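Local coordinates for dihydrodipicolinate reductase N-terminus domain-containing protein (Mycobacterium smegmatis, PDB 6IAQ) that probably catalyses the NADP-dependent reductive amination of ketones to amines, as a native amine dehydrogenase, at residues V11-G16 with R94-H99. Residues are numbered along the deposited sequence; the frame is centred on the assembly and turned at random.
Sequences VVYGVG and RICAEH. With NAP (NADP nicotinamide-adenine-dinucleotide phosphate), chain F.
Y13 and C96 mark the closest approach of the two backbones, 10.0 Å between their CA atoms, where the end of strand 9-13 faces the last turns of helix 86-98. The Y13 side chain spans most of that gap, its CG anti to the backbone N (chi1 -156°), which carries the ring out toward the helix, where I95 and C96 meet it. C96 SG lies at the ring edge, 3.9 Å from Y13 CE2; the line from SG to the ring centroid is 79° off the ring normal, a cysteine sulfur-aromatic contact. I95 comes from the same helix, its CD1 3.8 Å from Y13 OH, the two side chains crossing at about a right angle. On the other edge lies the adenine of NADP, with its C2A 3.8 Å from Y13 CE1. Beyond the strand, the chain turns through G14 to G16 alongside the adenosine ribose, and V15 N donates a hydrogen bond of 3.2 Å to NADP O3B; G16 takes the N-cap position of helix 17-28. This is the glycine-rich turn of a Rossmann fold. Around the ring, A66 and I80 add further contacts. Strand and helix thus meet through van der Waals and sulfur-aromatic contacts, without hydrogen bonds between the two segments, setting the Y13 ring between the helix and the adenine it borders.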
ATOM      1  N   VAL A  11     -19.023  17.063 -14.008  1.00 33.97           N
ATOM      2  CA  VAL A  11     -19.043  18.523 -13.718  1.00 36.57           C
ATOM      3  C   VAL A  11     -17.836  18.843 -12.822  1.00 34.49           C
ATOM      4  O   VAL A  11     -17.659  18.162 -11.789  1.00 30.92           O
ATOM      5  CB  VAL A  11     -20.377  18.951 -13.083  1.00 35.67           C
ATOM      6  CG1 VAL A  11     -20.284  20.311 -12.374  1.00 35.47           C
ATOM      7  CG2 VAL A  11     -21.473  19.006 -14.149  1.00 35.72           C
ATOM      8  N   VAL A  12     -17.006  19.805 -13.227  1.00 35.94           N
ATOM      9  CA  VAL A  12     -15.846  20.233 -12.388  1.00 36.47           C
ATOM     10  C   VAL A  12     -16.357  21.375 -11.501  1.00 33.14           C
ATOM     11  O   VAL A  12     -16.797  22.428 -12.020  1.00 31.65           O
ATOM     12  CB  VAL A  12     -14.531  20.489 -13.162  1.00 43.54           C
ATOM     13  CG1 VAL A  12     -14.575  20.031 -14.618  1.00 49.75           C
ATOM     14  CG2 VAL A  12     -14.009  21.895 -13.063  1.00 45.27           C
ATOM     15  N   TYR A  13     -16.476  21.073 -10.213  1.00 29.03           N
ATOM     16  CA  TYR A  13     -17.069  21.916  -9.167  1.00 29.83           C
ATOM     17  C   TYR A  13     -15.923  22.657  -8.461  1.00 35.80           C
ATOM     18  O   TYR A  13     -15.201  22.039  -7.620  1.00 33.69           O
ATOM     19  CB  TYR A  13     -17.906  21.022  -8.257  1.00 30.83           C
ATOM     20  CG  TYR A  13     -19.018  21.686  -7.493  1.00 30.05           C
ATOM     21  CD1 TYR A  13     -18.934  23.009  -7.085  1.00 31.87           C
ATOM     22  CD2 TYR A  13     -20.142  20.970  -7.139  1.00 29.33           C
ATOM     23  CE1 TYR A  13     -19.930  23.587  -6.323  1.00 29.60           C
ATOM     24  CE2 TYR A  13     -21.162  21.546  -6.404  1.00 32.54           C
ATOM     25  CZ  TYR A  13     -21.062  22.867  -6.010  1.00 29.64           C
ATOM     26  OH  TYR A  13     -22.052  23.440  -5.271  1.00 31.89           O
ATOM     27  N   GLY A  14     -15.776  23.948  -8.790  1.00 29.19           N
ATOM     28  CA  GLY A  14     -14.606  24.772  -8.462  1.00 28.76           C
ATOM     29  C   GLY A  14     -13.595  24.644  -9.579  1.00 31.23           C
ATOM     30  O   GLY A  14     -13.481  23.556 -10.175  1.00 30.62           O
ATOM     31  N   VAL A  15     -12.918  25.732  -9.907  1.00 28.31           N
ATOM     32  CA  VAL A  15     -11.964  25.805 -11.040  1.00 33.89           C
ATOM     33  C   VAL A  15     -10.707  26.514 -10.542  1.00 36.41           C
ATOM     34  O   VAL A  15     -10.266  27.475 -11.193  1.00 41.01           O
ATOM     35  CB  VAL A  15     -12.578  26.493 -12.266  1.00 35.47           C
ATOM     36  CG1 VAL A  15     -11.722  26.219 -13.484  1.00 43.87           C
ATOM     37  CG2 VAL A  15     -13.992  26.016 -12.518  1.00 32.20           C
ATOM     38  N   GLY A  16     -10.146  26.025  -9.433  1.00 35.57           N
ATOM     39  CA  GLY A  16      -8.996  26.677  -8.796  1.00 31.42           C
ATOM     40  C   GLY A  16      -7.725  25.945  -9.113  1.00 31.91           C
ATOM     41  O   GLY A  16      -7.653  25.280 -10.180  1.00 30.14           O
ATOM     42  N   ARG A  94     -24.648  18.953  -0.268  1.00 34.85           N
ATOM     43  CA  ARG A  94     -26.141  18.920  -0.247  1.00 33.84           C
ATOM     44  C   ARG A  94     -26.678  19.040  -1.683  1.00 34.83           C
ATOM     45  O   ARG A  94     -27.556  18.245  -2.078  1.00 26.38           O
ATOM     46  CB  ARG A  94     -26.753  20.017   0.615  1.00 36.99           C
ATOM     47  CG  ARG A  94     -26.370  19.908   2.087  1.00 45.89           C
ATOM     48  CD  ARG A  94     -27.411  20.205   3.159  1.00 43.39           C
ATOM     49  NE  ARG A  94     -27.066  21.428   3.856  1.00 50.29           N
ATOM     50  CZ  ARG A  94     -26.938  21.579   5.177  1.00 45.69           C
ATOM     51  NH1 ARG A  94     -27.124  20.570   6.014  1.00 47.19           N
ATOM     52  NH2 ARG A  94     -26.538  22.739   5.657  1.00 51.21           N
ATOM     53  N   ILE A  95     -26.172  20.010  -2.443  1.00 32.85           N
ATOM     54  CA  ILE A  95     -26.613  20.258  -3.838  1.00 35.32           C
ATOM     55  C   ILE A  95     -26.361  18.978  -4.676  1.00 36.57           C
ATOM     56  O   ILE A  95     -27.259  18.568  -5.478  1.00 30.87           O
ATOM     57  CB  ILE A  95     -25.924  21.524  -4.391  1.00 35.00           C
ATOM     58  CG1 ILE A  95     -26.449  22.789  -3.701  1.00 39.05           C
ATOM     59  CG2 ILE A  95     -26.021  21.611  -5.918  1.00 33.94           C
ATOM     60  CD1 ILE A  95     -25.596  24.018  -3.921  1.00 38.92           C
ATOM     61  N   CYS A  96     -25.208  18.319  -4.515  1.00 33.09           N
ATOM     62  CA  CYS A  96     -24.876  17.095  -5.296  1.00 32.87           C
ATOM     63  C   CYS A  96     -25.843  15.962  -4.921  1.00 32.53           C
ATOM     64  O   CYS A  96     -26.487  15.370  -5.840  1.00 34.09           O
ATOM     65  CB  CYS A  96     -23.423  16.688  -5.085  1.00 34.37           C
ATOM     66  SG  CYS A  96     -22.296  17.826  -5.919  1.00 35.30           S
ATOM     67  N   ALA A  97     -25.970  15.688  -3.625  1.00 32.29           N
ATOM     68  CA  ALA A  97     -26.768  14.566  -3.097  1.00 32.96           C
ATOM     69  C   ALA A  97     -28.259  14.790  -3.405  1.00 35.86           C
ATOM     70  O   ALA A  97     -28.941  13.802  -3.784  1.00 34.79           O
ATOM     71  CB  ALA A  97     -26.521  14.437  -1.616  1.00 33.48           C
ATOM     72  N   GLU A  98     -28.759  16.032  -3.263  1.00 34.82           N
ATOM     73  CA  GLU A  98     -30.170  16.377  -3.578  1.00 35.59           C
ATOM     74  C   GLU A  98     -30.502  15.963  -5.013  1.00 34.14           C
ATOM     75  O   GLU A  98     -31.603  15.454  -5.259  1.00 32.21           O
ATOM     76  CB  GLU A  98     -30.449  17.876  -3.443  1.00 43.20           C
ATOM     77  CG  GLU A  98     -31.874  18.130  -2.961  1.00 55.65           C
ATOM     78  CD  GLU A  98     -31.948  18.242  -1.452  1.00 55.45           C
ATOM     79  OE1 GLU A  98     -31.031  18.865  -0.898  1.00 62.98           O
ATOM     80  OE2 GLU A  98     -32.892  17.708  -0.845  1.00 57.87           O
ATOM     81  N   HIS A  99     -29.575  16.182  -5.931  1.00 33.25           N
ATOM     82  CA  HIS A  99     -29.746  15.949  -7.387  1.00 35.61           C
ATOM     83  C   HIS A  99     -29.351  14.516  -7.777  1.00 35.69           C
ATOM     84  O   HIS A  99     -29.282  14.248  -8.973  1.00 34.44           O
ATOM     85  CB  HIS A  99     -28.981  17.013  -8.170  1.00 37.86           C
ATOM     86  CG  HIS A  99     -29.560  18.379  -8.046  1.00 38.27           C
ATOM     87  ND1 HIS A  99     -29.355  19.194  -6.937  1.00 43.47           N
ATOM     88  CD2 HIS A  99     -30.336  19.087  -8.898  1.00 40.14           C
ATOM     89  CE1 HIS A  99     -29.977  20.353  -7.124  1.00 44.11           C
ATOM     90  NE2 HIS A  99     -30.565  20.316  -8.327  1.00 38.38           N
TER
HETATM   91  PA  NAP F 402      -8.215  27.400  -4.752  1.00 26.75           P
HETATM   92  O1A NAP F 402      -7.274  27.545  -5.854  1.00 26.25           O
HETATM   93  O2A NAP F 402      -8.537  28.538  -3.737  1.00 25.71           O
HETATM   94  O5B NAP F 402      -9.616  26.892  -5.422  1.00 29.38           O
HETATM   95  C5B NAP F 402     -10.868  26.919  -4.723  1.00 29.66           C
HETATM   96  C4B NAP F 402     -11.976  27.103  -5.750  1.00 32.85           C
HETATM   97  O4B NAP F 402     -13.263  27.066  -5.138  1.00 33.64           O
HETATM   98  C3B NAP F 402     -11.916  28.435  -6.545  1.00 34.37           C
HETATM   99  O3B NAP F 402     -12.002  28.030  -7.933  1.00 34.47           O
HETATM  100  C2B NAP F 402     -13.172  29.220  -6.176  1.00 38.56           C
HETATM  101  O2B NAP F 402     -13.787  29.902  -7.291  1.00 41.17           O
HETATM  102  C1B NAP F 402     -14.067  28.067  -5.843  1.00 33.78           C
HETATM  103  N9A NAP F 402     -15.215  28.328  -4.976  1.00 37.01           N
HETATM  104  C8A NAP F 402     -15.248  28.818  -3.721  1.00 33.26           C
HETATM  105  N7A NAP F 402     -16.516  28.795  -3.293  1.00 34.98           N
HETATM  106  C5A NAP F 402     -17.264  28.208  -4.257  1.00 37.22           C
HETATM  107  C6A NAP F 402     -18.684  27.828  -4.470  1.00 38.30           C
HETATM  108  N6A NAP F 402     -19.601  28.067  -3.542  1.00 40.84           N
HETATM  109  N1A NAP F 402     -19.025  27.252  -5.621  1.00 37.82           N
HETATM  110  C2A NAP F 402     -18.145  26.970  -6.603  1.00 38.14           C
HETATM  111  N3A NAP F 402     -16.830  27.274  -6.502  1.00 37.50           N
HETATM  112  C4A NAP F 402     -16.403  27.907  -5.372  1.00 34.81           C
HETATM  113  O3  NAP F 402      -7.817  26.137  -3.778  1.00 27.67           O
HETATM  114  PN  NAP F 402      -7.212  24.682  -4.296  1.00 25.24           P
HETATM  115  O1N NAP F 402      -5.726  24.585  -4.136  1.00 27.32           O
HETATM  116  O2N NAP F 402      -7.788  24.311  -5.617  1.00 24.96           O
HETATM  117  O5D NAP F 402      -7.920  23.906  -3.091  1.00 24.22           O
HETATM  118  C5D NAP F 402      -9.328  23.681  -2.949  1.00 25.52           C
HETATM  119  C4D NAP F 402      -9.706  22.877  -1.736  1.00 26.50           C
HETATM  120  O4D NAP F 402      -9.150  21.532  -1.903  1.00 27.28           O
HETATM  121  C3D NAP F 402      -9.178  23.499  -0.474  1.00 25.18           C
HETATM  122  O3D NAP F 402     -10.114  23.457   0.589  1.00 23.76           O
HETATM  123  C2D NAP F 402      -7.963  22.622  -0.147  1.00 25.39           C
HETATM  124  O2D NAP F 402      -7.684  22.682   1.258  1.00 24.89           O
HETATM  125  C1D NAP F 402      -8.426  21.246  -0.709  1.00 26.95           C
HETATM  126  N1N NAP F 402      -7.285  20.371  -1.032  1.00 23.74           N
HETATM  127  C2N NAP F 402      -7.295  19.145  -0.544  1.00 24.60           C
HETATM  128  C3N NAP F 402      -6.210  18.312  -0.773  1.00 24.38           C
HETATM  129  C7N NAP F 402      -6.201  16.883  -0.277  1.00 26.19           C
HETATM  130  O7N NAP F 402      -5.133  16.281  -0.392  1.00 26.83           O
HETATM  131  N7N NAP F 402      -7.308  16.302   0.218  1.00 24.85           N
HETATM  132  C4N NAP F 402      -5.138  18.785  -1.530  1.00 22.74           C
HETATM  133  C5N NAP F 402      -5.152  20.080  -2.038  1.00 23.77           C
HETATM  134  C6N NAP F 402      -6.260  20.843  -1.765  1.00 22.34           C
HETATM  135  P2B NAP F 402     -13.052  31.075  -8.089  1.00 38.72           P
HETATM  136  O1X NAP F 402     -11.898  30.483  -8.845  1.00 35.82           O
HETATM  137  O2X NAP F 402     -14.060  31.493  -9.157  1.00 37.48           O
HETATM  138  O3X NAP F 402     -12.782  32.029  -6.921  1.00 43.32           O